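Local coordinates for protein N-acyl homoserine lactonase (Bacillus thuringiensis, PDB 5EHT) that hydrolyses the lactone ring of N-acyl homoserine lactones of short and long acyl chain, using two zinc ions per subunit, at residues C17-S22 against L34-W39. The protein carries 7 engineered substitutions. Sequence-based numbering, arbitrary orientation.
Sequences CMLDHS and LNVPVW. Engineered in segment 34-39: V36 (natural residue Leu).
C17 and V36 bond to each other in both directions: C17 N gives to V36 O at 3.0 Å, and V36 N returns to C17 O at 2.8 Å. Two residues further along 17-20, L19 pairs with L34 in the same way, L34 N reaching L19 O at 2.8 Å. M18 and N35 form the non-hydrogen-bonded pair between these two, and M18 CA makes a CA-H...O contact to L34 O. On the face that carries M18 and N35, the M18 side chain doubles back, bent at both chi2 (-53°) and chi3 (-61°), which lays SD 3.4 Å from N35 CB and sets CE over the backbone where L34 joins N35. The sulfur also lies by the N35 amide carbon and ND2, while OD1 accepts from R16 NE.

On the opposite face C17, L19, L34 and V36 make apolar contacts. V36, an engineered residue, sends CG2 to L19 CD1 at 3.9 Å, the two side chains crossing at about a right angle, while C17 CB meets V38 CG2 at 4.0 Å. Near the turn, L34 CD1 lies against H21 CB.

These are neighbouring antiparallel strands, 8-20 and 33-45, in one of the two mixed sheets of the metallo-beta-lactamase fold. This face looks toward the dinuclear zinc site, V36 packing near H238 and V38 near D111, both zinc ligands, and P37 O accepts from ND1 of H238, which would help orient that ligand.

Beyond L19, D20 OD2 closes an Asx turn by accepting S22 N at 2.9 Å; S22 OG, at 2.7 Å, reaches the same oxygen from the opposite face of the carboxylate. D20 OD1 takes G31 N, and I76 of strand 76-79 packs on C17 and L19.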
loop_
_atom_site.group_PDB
_atom_site.type_symbol
_atom_site.label_atom_id
_atom_site.label_comp_id
_atom_site.label_asym_id
_atom_site.label_seq_id
_atom_site.Cartn_x
_atom_site.Cartn_y
_atom_site.Cartn_z
ATOM N N CYS A 17 11.441 2.401 5.454
ATOM C CA CYS A 17 11.076 3.311 6.494
ATOM C C CYS A 17 11.411 2.715 7.824
ATOM O O CYS A 17 11.130 1.556 8.096
ATOM C CB CYS A 17 9.571 3.593 6.377
ATOM S SG CYS A 17 9.022 5.002 7.382
ATOM N N MET A 18 12.059 3.497 8.680
ATOM C CA MET A 18 12.255 3.119 10.033
ATOM C C MET A 18 10.993 3.342 10.799
ATOM O O MET A 18 10.420 4.451 10.740
ATOM C CB MET A 18 13.352 3.924 10.710
ATOM C CG MET A 18 14.683 3.920 10.073
ATOM S SD MET A 18 15.415 2.331 9.718
ATOM C CE MET A 18 15.556 1.603 11.366
ATOM N N LEU A 19 10.481 2.335 11.526
ATOM C CA LEU A 19 9.325 2.463 12.376
ATOM C C LEU A 19 9.713 1.975 13.778
ATOM O O LEU A 19 10.308 0.922 13.935
ATOM C CB LEU A 19 8.112 1.628 11.935
ATOM C CG LEU A 19 7.471 2.038 10.606
ATOM C CD1 LEU A 19 6.355 1.036 10.284
ATOM C CD2 LEU A 19 7.021 3.501 10.611
ATOM N N ASP A 20 9.307 2.654 14.811
ATOM C CA ASP A 20 9.434 2.103 16.159
ATOM C C ASP A 20 8.678 0.773 16.244
ATOM O O ASP A 20 7.586 0.606 15.668
ATOM C CB ASP A 20 8.856 3.083 17.171
ATOM C CG ASP A 20 9.153 2.672 18.568
ATOM O OD1 ASP A 20 10.281 2.888 19.043
ATOM O OD2 ASP A 20 8.310 1.962 19.138
ATOM N N HIS A 21 9.272 -0.170 16.953
ATOM C CA HIS A 21 8.685 -1.478 17.013
ATOM C C HIS A 21 7.287 -1.467 17.623
ATOM O O HIS A 21 6.490 -2.374 17.375
ATOM C CB HIS A 21 9.602 -2.513 17.680
ATOM C CG HIS A 21 9.878 -2.298 19.125
ATOM N ND1 HIS A 21 9.713 -1.075 19.748
ATOM C CD2 HIS A 21 10.544 -3.074 19.989
ATOM C CE1 HIS A 21 10.151 -1.152 20.977
ATOM N NE2 HIS A 21 10.611 -2.368 21.162
ATOM N N SER A 22 6.913 -0.442 18.367
ATOM C CA SER A 22 5.556 -0.339 18.874
ATOM C C SER A 22 4.537 -0.122 17.741
ATOM O O SER A 22 3.321 -0.354 17.947
ATOM C CB SER A 22 5.460 0.783 19.873
ATOM O OG SER A 22 5.642 2.018 19.249
ATOM N N LEU A 34 12.783 -0.432 13.573
ATOM C CA LEU A 34 12.762 -1.498 12.579
ATOM C C LEU A 34 12.788 -0.871 11.200
ATOM O O LEU A 34 11.934 -0.050 10.879
ATOM C CB LEU A 34 11.495 -2.325 12.738
ATOM C CG LEU A 34 11.163 -2.934 14.075
ATOM C CD1 LEU A 34 9.799 -3.626 14.035
ATOM C CD2 LEU A 34 12.281 -3.848 14.552
ATOM N N ASN A 35 13.674 -1.358 10.322
ATOM C CA ASN A 35 13.791 -0.855 8.958
ATOM C C ASN A 35 12.910 -1.699 8.049
ATOM O O ASN A 35 13.303 -2.819 7.645
ATOM C CB ASN A 35 15.244 -0.902 8.548
ATOM C CG ASN A 35 15.496 -0.239 7.209
ATOM O OD1 ASN A 35 14.578 -0.085 6.412
ATOM N ND2 ASN A 35 16.743 0.185 6.951
ATOM N N VAL A 36 11.678 -1.228 7.856
ATOM C CA VAL A 36 10.625 -2.004 7.194
ATOM C C VAL A 36 10.603 -1.634 5.704
ATOM O O VAL A 36 10.943 -0.543 5.270
ATOM C CB VAL A 36 9.235 -1.811 7.804
ATOM C CG1 VAL A 36 9.217 -2.129 9.289
ATOM C CG2 VAL A 36 8.650 -0.457 7.530
ATOM N N PRO A 37 10.147 -2.622 4.868
ATOM C CA PRO A 37 10.045 -2.340 3.455
ATOM C C PRO A 37 8.887 -1.416 3.136
ATOM O O PRO A 37 7.863 -1.451 3.807
ATOM C CB PRO A 37 9.772 -3.684 2.790
ATOM C CG PRO A 37 9.131 -4.462 3.899
ATOM C CD PRO A 37 9.795 -3.995 5.184
ATOM N N VAL A 38 9.056 -0.564 2.132
ATOM C CA VAL A 38 7.974 0.125 1.504
ATOM C C VAL A 38 7.797 -0.464 0.141
ATOM O O VAL A 38 8.768 -0.658 -0.619
ATOM C CB VAL A 38 8.254 1.646 1.469
ATOM C CG1 VAL A 38 7.219 2.389 0.593
ATOM C CG2 VAL A 38 8.374 2.212 2.848
ATOM N N TRP A 39 6.543 -0.763 -0.244
ATOM C CA TRP A 39 6.239 -1.443 -1.493
ATOM C C TRP A 39 5.338 -0.601 -2.396
ATOM O O TRP A 39 4.444 0.097 -1.935
ATOM C CB TRP A 39 5.404 -2.762 -1.191
ATOM C CG TRP A 39 6.099 -3.726 -0.381
ATOM C CD1 TRP A 39 5.828 -4.068 0.937
ATOM C CD2 TRP A 39 7.114 -4.643 -0.819
ATOM N NE1 TRP A 39 6.630 -5.094 1.342
ATOM C CE2 TRP A 39 7.422 -5.503 0.296
ATOM C CE3 TRP A 39 7.752 -4.900 -2.026
ATOM C CZ2 TRP A 39 8.368 -6.535 0.193
ATOM C CZ3 TRP A 39 8.687 -5.892 -2.081
ATOM C CH2 TRP A 39 8.975 -6.686 -1.026
#